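Local structure of sialidase B (Streptococcus pneumoniae serotype 4, 4XJW) at residues A[500-505]-A[516-521]; A[494-499]-A[540-545]; A[60-65]-A[80-85]; A[76-81]-A[137-142]. The protein hydrolyses terminal sialic acid residues from oligosaccharides, glycoproteins and glycolipids, and also acts as an intramolecular trans-sialidase. The protein carries 1 engineered substitution. All coordinates share one frame; numbering follows the deposited sequence.

How the interactions relate
The four contacts form two pairs in separate parts of the chain. Interactions 3 and 4 come first, in the N-terminal lectin-like domain; their centres lie about 6 Å apart, they share Asp80 and Ala81, and both use the sheet in which strands 63-69 and 74-80 are neighbours. Interactions 1 and 2 follow in the catalytic beta-propeller, with centres about 8 Å apart; interaction 1 is nested inside the loop closed by interaction 2, and Phe497 packs on Thr520 and Thr521. About 50 Å separates the centres of interactions 1 and 3. Interaction 1 thus belongs to the probable active site and interaction 2 to its surroundings, whereas interactions 3 and 4 lie in a distant domain.

Interaction 1 (A[500-505]-A[516-521]); sequences ATAEAQ and TFFRTT
Glu503 and Arg519 run alongside each other in one direction, joined by a salt bridge of 2.8 Å from Arg519 NH1 to Glu503 OE2. The oxygen sits in the guanidinium plane, at its edge, but is itself met from above the carboxylate plane; the two planes stand 64° apart. Arginine suits this place because its extended chain, with CG anti to the backbone N (chi1 171°), reaches alongside Thr501, whose CB lies 3.8 Å above the centre of one guanidinium face. Glu503 is predicted to be catalytic and Arg519 probably binds substrate; Glu503 OE1 also bonds to Tyr615, the probable nucleophile.

Packing is tight along the backbones. Arg519 N donates to Glu503 O (3.0 Å), and Gln505 and Phe517 exchange two backbone bonds. Alanine is small enough for Ala504 CB to lie 3.6 Å from Phe518 CB and 3.5 Å from Thr516 CG2. The other end is looser: exposed Thr521 meets Ala500 through CG2 to CB at 4.1 Å.

Strands 504-510 and 513-518 make an antiparallel hairpin of a propeller blade; strand 526-530 continues it beyond 513-518, and Leu476 of strand 475-481 packs on Ala504 and Phe518.

Interaction 2 (A[494-499]-A[540-545]); sequences SIPFKN and VSYIDG
The tips of Phe497 and Tyr542 meet, bringing Phe497 CZ to 3.3 Å from Tyr542 OH and 4.0 Å from Tyr542 CE1. Each ring meets the other at its edge, Phe497 CZ lying near the plane of the tyrosine and Tyr542 CE1 near that of the phenylalanine, so the rings do not stack. Beside them Pro496 also touches its partners with its tip: its CD lies 3.7 Å from Val540 CG2, and its CG is 4.0 Å from Tyr542 OH. Proline and valine suit this spot as compact apolar groups, and Ile495 adds its CG2 at 4.2 Å from Val540 CG2.

The contact joins two blades of the sialidase beta-propeller. Residues 494-499 lead from the outermost strand 489-494 of one blade toward strand 504-510 of the next, a four-stranded unit whose own outermost strand is 541-542. The loop therefore packs against the far edge of the blade it is about to enter.

Further out, the backbone of Ile495 is bonded to Gly474, while Ser541 and Ile543 are bonded to Tyr527 and Ile525. Val540 also rests on Ala526 and Phe518. Phe497 packs against Thr520, Thr521 and Thr522, on the segment that follows the probable substrate-binding residue Arg519.

Interaction 3 (A[60-65]-A[80-85]); sequences KNNYFS and DAQKGI
The side chains of Asn62 and Gln82 cross at about a right angle, their amide planes 42° apart, and meet at their polar ends: Asn62 ND2 donates to Gln82 OE1 at 2.8 Å, with the acceptor only slightly tilted from the donor's amide plane. The other end of the Asn62 amide is an acceptor, and Ala81 N reaches OD1 at 2.9 Å from above the carbonyl plane, 41° out of it, in a nearly straight bond. An asparagine suits this place because one short side chain offers both a donor and an acceptor to the same turn.

That turn joins strands 74-80 and 85-91 in the lectin-like beta sandwich of the N-terminal domain. It carries a G1 beta bulge, in which Gly84 and Ile85 lie opposite the single residue Asp80; Gly84 has the positive phi that glycine adopts readily. Asp80 also forms an Asx motif, its OD1 accepting from Lys83 N at 3.0 Å, while its OD2 makes a salt bridge to Lys83 NZ. The turn is thus braced from within by aspartate and from outside by asparagine.

The chain of Gln82 bends at chi2 (76°), turning CD toward Asn62. Asn143 links to both amides, its O accepting from Asn62 ND2 and its ND2 donating to Gln82 OE1, so a neighbouring loop joins this polar network. Ala81 CB lies 3.5 Å from Asn62 OD1, the same oxygen that takes the N-H of Ala81.

Interaction 4 (A[76-81]-A[137-142]); sequences VEIRDA and LPISNI. With PO4 (phosphate ion), chain D.
In the beta sandwich of the N-terminal domain, Ile78 and Asp80 of strand 74-80 point toward the loop 137-142, which runs between strands 126-132 and 147-150. Ile78 carries most of the apolar packing. It and Leu137 pass each other in opposed directions, with Ile78 CG2 at 3.7 Å from Leu137 CD2, and the same methyl is 4.4 Å from Ile139 CG2 and from Ile142 CD1. Isoleucine suits this buried place because its beta-branch keeps CG2 close to the strand, anti to the backbone N, where one methyl meets all three loop residues.

Toward the end of the strand, Leu137 CD2 also touches Asp80 CB at 3.8 Å, and Ile142 CG2 lies 3.4 Å from Arg79 O. The carboxylate of Asp80 comes near the loop backbone, where OD2, besides its salt bridge to Lys83, is 3.4 Å from Ile142 CA and accepts from Asn143 N. Within the loop, Asn141 N donates to Pro138 O, while Leu137 O is bonded to Tyr119 OH on strand 118-123 of the other sheet.

Arg79 points away from this loop. Its chain bends at chi3, and the guanidinium is held by Asn86 OD1 at NE and by Tyr63 OH at NH1. A phosphate ion, probably from the crystallisation liquor and also bonded to Arg155 NH2, places O2 at the guanidinium edge, in its plane, 2.7 Å from Arg79 NH1 in a nearly straight bond of 168°.

Interaction 1 (A[500-505]-A[516-521])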
loop_
_atom_site.group_PDB
_atom_site.type_symbol
_atom_site.label_atom_id
_atom_site.label_comp_id
_atom_site.label_asym_id
_atom_site.label_seq_id
_atom_site.Cartn_x
_atom_site.Cartn_y
_atom_site.Cartn_z
ATOM N N ALA A 500 -16.951 1.037 -13.475
ATOM C CA ALA A 500 -16.000 0.079 -12.927
ATOM C C ALA A 500 -14.677 0.754 -12.553
ATOM O O ALA A 500 -14.283 1.750 -13.156
ATOM C CB ALA A 500 -15.758 -1.048 -13.915
ATOM N N THR A 501 -14.012 0.218 -11.536
ATOM C CA THR A 501 -12.625 0.589 -11.258
ATOM C C THR A 501 -11.744 -0.266 -12.167
ATOM O O THR A 501 -11.191 -1.274 -11.739
ATOM C CB THR A 501 -12.297 0.345 -9.769
ATOM O OG1 THR A 501 -13.275 1.014 -8.962
ATOM C CG2 THR A 501 -10.935 0.895 -9.404
ATOM N N ALA A 502 -11.627 0.144 -13.432
ATOM C CA ALA A 502 -10.997 -0.674 -14.470
ATOM C C ALA A 502 -9.502 -0.426 -14.564
ATOM O O ALA A 502 -8.998 0.041 -15.590
ATOM C CB ALA A 502 -11.652 -0.424 -15.809
ATOM N N GLU A 503 -8.803 -0.748 -13.482
ATOM C CA GLU A 503 -7.359 -0.584 -13.419
ATOM C C GLU A 503 -6.690 -1.531 -14.408
ATOM O O GLU A 503 -6.883 -2.745 -14.343
ATOM C CB GLU A 503 -6.877 -0.847 -11.995
ATOM C CG GLU A 503 -7.248 0.270 -11.023
ATOM C CD GLU A 503 -7.365 -0.192 -9.583
ATOM O OE1 GLU A 503 -7.367 0.687 -8.692
ATOM O OE2 GLU A 503 -7.466 -1.417 -9.339
ATOM N N ALA A 504 -5.860 -0.974 -15.288
ATOM C CA ALA A 504 -5.346 -1.698 -16.448
ATOM C C ALA A 504 -3.836 -1.591 -16.495
ATOM O O ALA A 504 -3.286 -0.536 -16.186
ATOM C CB ALA A 504 -5.930 -1.120 -17.711
ATOM N N GLN A 505 -3.178 -2.665 -16.926
ATOM C CA GLN A 505 -1.736 -2.652 -17.119
ATOM C C GLN A 505 -1.427 -3.337 -18.438
ATOM O O GLN A 505 -2.134 -4.256 -18.855
ATOM C CB GLN A 505 -1.045 -3.345 -15.945
ATOM C CG GLN A 505 -1.005 -2.507 -14.653
ATOM C CD GLN A 505 -0.040 -1.313 -14.739
ATOM O OE1 GLN A 505 1.137 -1.423 -14.372
ATOM N NE2 GLN A 505 -0.544 -0.173 -15.197
ATOM N N THR A 516 -3.539 -5.371 -23.010
ATOM C CA THR A 516 -3.886 -4.716 -21.753
ATOM C C THR A 516 -4.717 -5.662 -20.909
ATOM O O THR A 516 -5.723 -6.171 -21.387
ATOM C CB THR A 516 -4.687 -3.449 -22.023
ATOM O OG1 THR A 516 -3.921 -2.564 -22.854
ATOM C CG2 THR A 516 -5.032 -2.744 -20.723
ATOM N N PHE A 517 -4.290 -5.906 -19.670
ATOM C CA PHE A 517 -5.050 -6.708 -18.712
ATOM C C PHE A 517 -5.702 -5.768 -17.719
ATOM O O PHE A 517 -5.059 -4.841 -17.222
ATOM C CB PHE A 517 -4.134 -7.696 -17.982
ATOM C CG PHE A 517 -3.412 -8.636 -18.906
ATOM C CD1 PHE A 517 -4.025 -9.798 -19.362
ATOM C CD2 PHE A 517 -2.133 -8.347 -19.338
ATOM C CE1 PHE A 517 -3.368 -10.663 -20.209
ATOM C CE2 PHE A 517 -1.465 -9.208 -20.200
ATOM C CZ PHE A 517 -2.082 -10.363 -20.639
ATOM N N PHE A 518 -6.983 -5.974 -17.428
ATOM C CA PHE A 518 -7.654 -5.055 -16.516
ATOM C C PHE A 518 -8.702 -5.657 -15.599
ATOM O O PHE A 518 -9.300 -6.690 -15.886
ATOM C CB PHE A 518 -8.199 -3.813 -17.244
ATOM C CG PHE A 518 -9.288 -4.101 -18.257
ATOM C CD1 PHE A 518 -8.976 -4.639 -19.496
ATOM C CD2 PHE A 518 -10.612 -3.801 -17.967
ATOM C CE1 PHE A 518 -9.974 -4.884 -20.437
ATOM C CE2 PHE A 518 -11.608 -4.031 -18.896
ATOM C CZ PHE A 518 -11.286 -4.577 -20.135
ATOM N N ARG A 519 -8.873 -4.980 -14.475
ATOM C CA ARG A 519 -9.826 -5.334 -13.438
ATOM C C ARG A 519 -11.246 -5.042 -13.913
ATOM O O ARG A 519 -11.475 -4.049 -14.610
ATOM C CB ARG A 519 -9.482 -4.485 -12.207
ATOM C CG ARG A 519 -10.466 -4.536 -11.061
ATOM C CD ARG A 519 -9.988 -3.582 -9.973
ATOM N NE ARG A 519 -11.012 -3.383 -8.957
ATOM C CZ ARG A 519 -10.863 -2.598 -7.899
ATOM N NH1 ARG A 519 -9.724 -1.946 -7.719
ATOM N NH2 ARG A 519 -11.849 -2.476 -7.021
ATOM N N THR A 520 -12.193 -5.904 -13.523
ATOM C CA THR A 520 -13.605 -5.750 -13.889
ATOM C C THR A 520 -14.520 -5.975 -12.688
ATOM O O THR A 520 -14.069 -6.081 -11.547
ATOM C CB THR A 520 -14.054 -6.736 -14.992
ATOM O OG1 THR A 520 -14.119 -8.070 -14.468
ATOM C CG2 THR A 520 -13.108 -6.692 -16.184
ATOM N N THR A 521 -15.819 -6.091 -12.967
ATOM C CA THR A 521 -16.819 -6.336 -11.929
ATOM C C THR A 521 -17.398 -7.740 -12.063
ATOM O O THR A 521 -18.373 -8.085 -11.396
ATOM C CB THR A 521 -17.955 -5.306 -12.007
ATOM O OG1 THR A 521 -18.446 -5.234 -13.352
ATOM C CG2 THR A 521 -17.478 -3.934 -11.560
#

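Interaction 2 (A[494-499]-A[540-545])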
loop_
_atom_site.group_PDB
_atom_site.type_symbol
_atom_site.label_atom_id
_atom_site.label_comp_id
_atom_site.label_asym_id
_atom_site.label_seq_id
_atom_site.Cartn_x
_atom_site.Cartn_y
_atom_site.Cartn_z
ATOM N N SER A 494 -13.855 1.311 -25.536
ATOM C CA SER A 494 -15.071 1.020 -24.780
ATOM C C SER A 494 -14.956 -0.293 -24.028
ATOM O O SER A 494 -14.367 -1.247 -24.530
ATOM C CB SER A 494 -16.264 0.953 -25.732
ATOM O OG SER A 494 -16.827 2.233 -25.911
ATOM N N ILE A 495 -15.519 -0.341 -22.825
ATOM C CA ILE A 495 -15.554 -1.573 -22.053
ATOM C C ILE A 495 -16.980 -1.850 -21.583
ATOM O O ILE A 495 -17.730 -0.916 -21.275
ATOM C CB ILE A 495 -14.537 -1.557 -20.864
ATOM C CG1 ILE A 495 -14.834 -0.403 -19.900
ATOM C CG2 ILE A 495 -13.103 -1.476 -21.377
ATOM C CD1 ILE A 495 -13.839 -0.309 -18.738
ATOM N N PRO A 496 -17.366 -3.136 -21.530
ATOM C CA PRO A 496 -18.763 -3.489 -21.218
ATOM C C PRO A 496 -19.149 -3.178 -19.768
ATOM O O PRO A 496 -19.865 -3.967 -19.146
ATOM C CB PRO A 496 -18.802 -5.008 -21.452
ATOM C CG PRO A 496 -17.558 -5.336 -22.245
ATOM C CD PRO A 496 -16.545 -4.324 -21.824
ATOM N N PHE A 497 -18.705 -2.034 -19.251
ATOM C CA PHE A 497 -18.839 -1.719 -17.835
ATOM C C PHE A 497 -19.200 -0.270 -17.587
ATOM O O PHE A 497 -18.623 0.638 -18.187
ATOM C CB PHE A 497 -17.534 -2.040 -17.094
ATOM C CG PHE A 497 -17.105 -3.467 -17.229
ATOM C CD1 PHE A 497 -17.800 -4.469 -16.572
ATOM C CD2 PHE A 497 -16.017 -3.810 -18.024
ATOM C CE1 PHE A 497 -17.423 -5.787 -16.701
ATOM C CE2 PHE A 497 -15.629 -5.134 -18.159
ATOM C CZ PHE A 497 -16.341 -6.124 -17.500
ATOM N N LYS A 498 -20.164 -0.060 -16.698
ATOM C CA LYS A 498 -20.422 1.267 -16.173
ATOM C C LYS A 498 -19.754 1.423 -14.817
ATOM O O LYS A 498 -19.850 0.543 -13.957
ATOM C CB LYS A 498 -21.922 1.517 -16.039
ATOM C CG LYS A 498 -22.571 2.009 -17.308
ATOM C CD LYS A 498 -24.048 2.269 -17.078
ATOM C CE LYS A 498 -24.763 2.607 -18.374
ATOM N NZ LYS A 498 -26.241 2.616 -18.187
ATOM N N ASN A 499 -19.058 2.540 -14.646
ATOM C CA ASN A 499 -18.490 2.934 -13.357
ATOM C C ASN A 499 -17.496 1.969 -12.703
ATOM O O ASN A 499 -17.223 2.077 -11.512
ATOM C CB ASN A 499 -19.609 3.268 -12.366
ATOM C CG ASN A 499 -19.669 4.741 -12.041
ATOM O OD1 ASN A 499 -18.750 5.287 -11.426
ATOM N ND2 ASN A 499 -20.756 5.397 -12.445
ATOM N N VAL A 540 -13.292 -6.799 -25.955
ATOM C CA VAL A 540 -12.844 -7.312 -24.668
ATOM C C VAL A 540 -13.036 -8.820 -24.568
ATOM O O VAL A 540 -14.081 -9.348 -24.962
ATOM C CB VAL A 540 -13.598 -6.617 -23.529
ATOM C CG1 VAL A 540 -13.280 -7.229 -22.180
ATOM C CG2 VAL A 540 -13.320 -5.116 -23.544
ATOM N N SER A 541 -12.015 -9.507 -24.070
ATOM C CA SER A 541 -12.098 -10.923 -23.730
ATOM C C SER A 541 -11.783 -11.100 -22.249
ATOM O O SER A 541 -11.391 -10.143 -21.577
ATOM C CB SER A 541 -11.108 -11.731 -24.561
ATOM O OG SER A 541 -11.464 -11.697 -25.926
ATOM N N TYR A 542 -11.948 -12.319 -21.747
ATOM C CA TYR A 542 -11.702 -12.616 -20.346
ATOM C C TYR A 542 -10.799 -13.815 -20.168
ATOM O O TYR A 542 -10.784 -14.726 -20.988
ATOM C CB TYR A 542 -13.022 -12.832 -19.591
ATOM C CG TYR A 542 -13.939 -11.642 -19.666
ATOM C CD1 TYR A 542 -13.876 -10.632 -18.713
ATOM C CD2 TYR A 542 -14.863 -11.519 -20.698
ATOM C CE1 TYR A 542 -14.708 -9.533 -18.787
ATOM C CE2 TYR A 542 -15.697 -10.426 -20.780
ATOM C CZ TYR A 542 -15.619 -9.440 -19.817
ATOM O OH TYR A 542 -16.449 -8.349 -19.895
ATOM N N ILE A 543 -10.027 -13.797 -19.089
ATOM C CA ILE A 543 -9.211 -14.929 -18.711
ATOM C C ILE A 543 -10.068 -15.869 -17.873
ATOM O O ILE A 543 -10.600 -15.470 -16.840
ATOM C CB ILE A 543 -7.974 -14.445 -17.910
ATOM C CG1 ILE A 543 -7.125 -13.517 -18.779
ATOM C CG2 ILE A 543 -7.165 -15.618 -17.356
ATOM C CD1 ILE A 543 -5.986 -12.847 -18.027
ATOM N N ASP A 544 -10.253 -17.093 -18.356
ATOM C CA ASP A 544 -10.788 -18.151 -17.522
ATOM C C ASP A 544 -9.568 -18.746 -16.830
ATOM O O ASP A 544 -8.514 -18.913 -17.454
ATOM C CB ASP A 544 -11.502 -19.223 -18.361
ATOM C CG ASP A 544 -12.608 -18.658 -19.238
ATOM O OD1 ASP A 544 -13.297 -17.707 -18.813
ATOM O OD2 ASP A 544 -12.788 -19.171 -20.366
ATOM N N GLY A 545 -9.688 -19.032 -15.541
ATOM C CA GLY A 545 -8.609 -19.682 -14.827
ATOM C C GLY A 545 -8.021 -18.882 -13.681
ATOM O O GLY A 545 -7.240 -19.412 -12.888
#

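Interaction 3 (A[60-65]-A[80-85])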
loop_
_atom_site.group_PDB
_atom_site.type_symbol
_atom_site.label_atom_id
_atom_site.label_comp_id
_atom_site.label_asym_id
_atom_site.label_seq_id
_atom_site.Cartn_x
_atom_site.Cartn_y
_atom_site.Cartn_z
ATOM N N LYS A 60 -10.930 -20.406 34.623
ATOM C CA LYS A 60 -10.689 -20.535 33.192
ATOM C C LYS A 60 -10.343 -19.204 32.531
ATOM O O LYS A 60 -9.809 -19.195 31.427
ATOM C CB LYS A 60 -11.866 -21.203 32.480
ATOM C CG LYS A 60 -13.031 -20.285 32.213
ATOM C CD LYS A 60 -14.097 -21.015 31.414
ATOM C CE LYS A 60 -15.100 -20.033 30.838
ATOM N NZ LYS A 60 -15.469 -18.993 31.828
ATOM N N ASN A 61 -10.643 -18.090 33.197
ATOM C CA ASN A 61 -10.315 -16.773 32.653
ATOM C C ASN A 61 -9.081 -16.155 33.294
ATOM O O ASN A 61 -8.946 -14.934 33.372
ATOM C CB ASN A 61 -11.521 -15.833 32.765
ATOM C CG ASN A 61 -12.698 -16.317 31.959
ATOM O OD1 ASN A 61 -12.533 -17.055 30.983
ATOM N ND2 ASN A 61 -13.903 -15.917 32.367
ATOM N N ASN A 62 -8.182 -17.012 33.768
ATOM C CA ASN A 62 -6.921 -16.564 34.313
ATOM C C ASN A 62 -5.795 -17.124 33.468
ATOM O O ASN A 62 -5.273 -18.207 33.759
ATOM C CB ASN A 62 -6.743 -17.043 35.758
ATOM C CG ASN A 62 -7.504 -16.202 36.760
ATOM O OD1 ASN A 62 -8.572 -15.662 36.466
ATOM N ND2 ASN A 62 -6.951 -16.090 37.970
ATOM N N TYR A 63 -5.421 -16.401 32.413
ATOM C CA TYR A 63 -4.341 -16.856 31.543
ATOM C C TYR A 63 -3.772 -15.759 30.668
ATOM O O TYR A 63 -4.402 -14.721 30.447
ATOM C CB TYR A 63 -4.777 -18.026 30.655
ATOM C CG TYR A 63 -5.829 -17.691 29.619
ATOM C CD1 TYR A 63 -7.178 -17.807 29.918
ATOM C CD2 TYR A 63 -5.475 -17.285 28.333
ATOM C CE1 TYR A 63 -8.137 -17.522 28.987
ATOM C CE2 TYR A 63 -6.450 -16.992 27.386
ATOM C CZ TYR A 63 -7.779 -17.115 27.723
ATOM O OH TYR A 63 -8.763 -16.829 26.804
ATOM N N PHE A 64 -2.559 -16.027 30.195
ATOM C CA PHE A 64 -1.896 -15.251 29.165
ATOM C C PHE A 64 -1.713 -16.155 27.962
ATOM O O PHE A 64 -1.376 -17.334 28.102
ATOM C CB PHE A 64 -0.535 -14.790 29.654
ATOM C CG PHE A 64 0.357 -14.261 28.557
ATOM C CD1 PHE A 64 0.058 -13.060 27.930
ATOM C CD2 PHE A 64 1.492 -14.959 28.164
ATOM C CE1 PHE A 64 0.876 -12.558 26.929
ATOM C CE2 PHE A 64 2.317 -14.467 27.158
ATOM C CZ PHE A 64 1.999 -13.272 26.536
ATOM N N SER A 65 -1.927 -15.615 26.773
ATOM C CA SER A 65 -1.701 -16.403 25.576
ATOM C C SER A 65 -1.160 -15.531 24.461
ATOM O O SER A 65 -1.475 -14.338 24.393
ATOM C CB SER A 65 -2.994 -17.070 25.119
ATOM O OG SER A 65 -3.877 -16.115 24.546
ATOM N N ASP A 80 -7.198 -11.923 34.105
ATOM C CA ASP A 80 -7.188 -12.295 35.518
ATOM C C ASP A 80 -8.540 -11.887 36.090
ATOM O O ASP A 80 -8.830 -10.698 36.220
ATOM C CB ASP A 80 -6.052 -11.577 36.256
ATOM C CG ASP A 80 -5.898 -12.028 37.709
ATOM O OD1 ASP A 80 -6.912 -12.107 38.431
ATOM O OD2 ASP A 80 -4.750 -12.284 38.129
ATOM N N ALA A 81 -9.367 -12.876 36.416
ATOM C CA ALA A 81 -10.739 -12.623 36.843
ATOM C C ALA A 81 -10.800 -11.942 38.201
ATOM O O ALA A 81 -11.717 -11.172 38.474
ATOM C CB ALA A 81 -11.527 -13.912 36.869
ATOM N N GLN A 82 -9.828 -12.239 39.056
ATOM C CA GLN A 82 -9.808 -11.670 40.400
ATOM C C GLN A 82 -9.358 -10.211 40.391
ATOM O O GLN A 82 -9.669 -9.453 41.308
ATOM C CB GLN A 82 -8.921 -12.499 41.329
ATOM C CG GLN A 82 -9.553 -13.823 41.768
ATOM C CD GLN A 82 -9.534 -14.881 40.676
ATOM O OE1 GLN A 82 -8.475 -15.244 40.168
ATOM N NE2 GLN A 82 -10.704 -15.381 40.315
ATOM N N LYS A 83 -8.612 -9.825 39.357
ATOM C CA LYS A 83 -8.227 -8.430 39.180
ATOM C C LYS A 83 -9.228 -7.701 38.283
ATOM O O LYS A 83 -9.186 -6.476 38.156
ATOM C CB LYS A 83 -6.817 -8.322 38.594
ATOM C CG LYS A 83 -5.713 -8.945 39.455
ATOM C CD LYS A 83 -4.364 -8.933 38.726
ATOM C CE LYS A 83 -3.243 -9.540 39.570
ATOM N NZ LYS A 83 -3.531 -10.940 40.024
ATOM N N GLY A 84 -10.140 -8.455 37.672
ATOM C CA GLY A 84 -11.122 -7.883 36.768
ATOM C C GLY A 84 -10.501 -7.339 35.493
ATOM O O GLY A 84 -10.979 -6.355 34.921
ATOM N N ILE A 85 -9.426 -7.983 35.050
ATOM C CA ILE A 85 -8.705 -7.546 33.861
ATOM C C ILE A 85 -8.872 -8.552 32.733
ATOM O O ILE A 85 -8.651 -9.754 32.916
ATOM C CB ILE A 85 -7.207 -7.366 34.153
ATOM C CG1 ILE A 85 -6.984 -6.174 35.080
ATOM C CG2 ILE A 85 -6.421 -7.160 32.842
ATOM C CD1 ILE A 85 -5.579 -6.068 35.636
#

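Interaction 4 (A[76-81]-A[137-142])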
loop_
_atom_site.group_PDB
_atom_site.type_symbol
_atom_site.label_atom_id
_atom_site.label_comp_id
_atom_site.label_asym_id
_atom_site.label_seq_id
_atom_site.Cartn_x
_atom_site.Cartn_y
_atom_site.Cartn_z
ATOM N N VAL A 76 -2.469 -11.260 21.563
ATOM C CA VAL A 76 -2.296 -11.777 22.915
ATOM C C VAL A 76 -3.573 -11.571 23.718
ATOM O O VAL A 76 -4.360 -10.657 23.453
ATOM C CB VAL A 76 -1.143 -11.114 23.697
ATOM C CG1 VAL A 76 0.206 -11.399 23.036
ATOM C CG2 VAL A 76 -1.384 -9.620 23.856
ATOM N N GLU A 77 -3.755 -12.437 24.711
ATOM C CA GLU A 77 -4.768 -12.263 25.732
ATOM C C GLU A 77 -4.049 -12.189 27.075
ATOM O O GLU A 77 -3.074 -12.911 27.301
ATOM C CB GLU A 77 -5.703 -13.458 25.746
ATOM C CG GLU A 77 -6.554 -13.626 24.529
ATOM C CD GLU A 77 -7.779 -14.432 24.861
ATOM O OE1 GLU A 77 -8.726 -13.857 25.444
ATOM O OE2 GLU A 77 -7.775 -15.644 24.579
ATOM N N ILE A 78 -4.513 -11.298 27.949
ATOM C CA ILE A 78 -3.965 -11.196 29.300
ATOM C C ILE A 78 -5.143 -11.040 30.247
ATOM O O ILE A 78 -5.812 -10.002 30.251
ATOM C CB ILE A 78 -2.962 -10.026 29.441
ATOM C CG1 ILE A 78 -2.144 -9.848 28.164
ATOM C CG2 ILE A 78 -2.028 -10.260 30.609
ATOM C CD1 ILE A 78 -1.917 -8.414 27.775
ATOM N N ARG A 79 -5.421 -12.085 31.028
ATOM C CA ARG A 79 -6.686 -12.158 31.755
ATOM C C ARG A 79 -6.507 -12.602 33.198
ATOM O O ARG A 79 -5.770 -13.550 33.476
ATOM C CB ARG A 79 -7.637 -13.129 31.053
ATOM C CG ARG A 79 -7.801 -12.863 29.565
ATOM C CD ARG A 79 -8.791 -13.811 28.939
ATOM N NE ARG A 79 -10.133 -13.571 29.451
ATOM C CZ ARG A 79 -11.204 -14.302 29.151
ATOM N NH1 ARG A 79 -11.102 -15.346 28.334
ATOM N NH2 ARG A 79 -12.379 -13.985 29.679
ATOM N N ASP A 80 -7.198 -11.923 34.105
ATOM C CA ASP A 80 -7.188 -12.295 35.518
ATOM C C ASP A 80 -8.540 -11.887 36.090
ATOM O O ASP A 80 -8.830 -10.698 36.220
ATOM C CB ASP A 80 -6.052 -11.577 36.256
ATOM C CG ASP A 80 -5.898 -12.028 37.709
ATOM O OD1 ASP A 80 -6.912 -12.107 38.431
ATOM O OD2 ASP A 80 -4.750 -12.284 38.129
ATOM N N ALA A 81 -9.367 -12.876 36.416
ATOM C CA ALA A 81 -10.739 -12.623 36.843
ATOM C C ALA A 81 -10.800 -11.942 38.201
ATOM O O ALA A 81 -11.717 -11.172 38.474
ATOM C CB ALA A 81 -11.527 -13.912 36.869
ATOM N N LEU A 137 -1.122 -5.601 34.005
ATOM C CA LEU A 137 -1.175 -6.978 34.468
ATOM C C LEU A 137 0.081 -7.708 34.014
ATOM O O LEU A 137 0.193 -8.101 32.849
ATOM C CB LEU A 137 -2.418 -7.690 33.929
ATOM C CG LEU A 137 -2.577 -9.179 34.263
ATOM C CD1 LEU A 137 -2.390 -9.426 35.762
ATOM C CD2 LEU A 137 -3.922 -9.709 33.792
ATOM N N PRO A 138 1.041 -7.882 34.933
ATOM C CA PRO A 138 2.238 -8.673 34.639
ATOM C C PRO A 138 1.828 -10.097 34.288
ATOM O O PRO A 138 0.957 -10.654 34.964
ATOM C CB PRO A 138 2.998 -8.652 35.967
ATOM C CG PRO A 138 2.495 -7.432 36.685
ATOM C CD PRO A 138 1.053 -7.328 36.302
ATOM N N ILE A 139 2.414 -10.680 33.248
ATOM C CA ILE A 139 2.010 -12.022 32.844
ATOM C C ILE A 139 2.382 -13.045 33.919
ATOM O O ILE A 139 1.748 -14.088 34.039
ATOM C CB ILE A 139 2.581 -12.443 31.459
ATOM C CG1 ILE A 139 4.104 -12.551 31.506
ATOM C CG2 ILE A 139 2.144 -11.478 30.372
ATOM C CD1 ILE A 139 4.722 -13.091 30.220
ATOM N N SER A 140 3.388 -12.718 34.724
ATOM C CA SER A 140 3.819 -13.585 35.813
ATOM C C SER A 140 2.952 -13.440 37.062
ATOM O O SER A 140 3.107 -14.195 38.021
ATOM C CB SER A 140 5.258 -13.250 36.186
ATOM O OG SER A 140 5.336 -11.906 36.627
ATOM N N ASN A 141 2.053 -12.463 37.074
ATOM C CA ASN A 141 1.270 -12.224 38.279
ATOM C C ASN A 141 -0.213 -12.523 38.103
ATOM O O ASN A 141 -1.048 -12.072 38.891
ATOM C CB ASN A 141 1.480 -10.801 38.802
ATOM C CG ASN A 141 1.090 -10.657 40.267
ATOM O OD1 ASN A 141 1.330 -11.556 41.077
ATOM N ND2 ASN A 141 0.477 -9.531 40.608
ATOM N N ILE A 142 -0.548 -13.290 37.072
ATOM C CA ILE A 142 -1.918 -13.769 36.938
ATOM C C ILE A 142 -2.202 -14.748 38.086
ATOM O O ILE A 142 -1.428 -15.675 38.331
ATOM C CB ILE A 142 -2.171 -14.401 35.557
ATOM C CG1 ILE A 142 -2.106 -13.323 34.471
ATOM C CG2 ILE A 142 -3.509 -15.110 35.518
ATOM C CD1 ILE A 142 -1.908 -13.866 33.068
HETATM P P PO4 D . -13.179 -17.395 26.139
HETATM O O1 PO4 D . -13.432 -18.864 25.924
HETATM O O2 PO4 D . -13.073 -17.095 27.623
HETATM O O3 PO4 D . -11.870 -17.044 25.453
HETATM O O4 PO4 D . -14.308 -16.606 25.528
#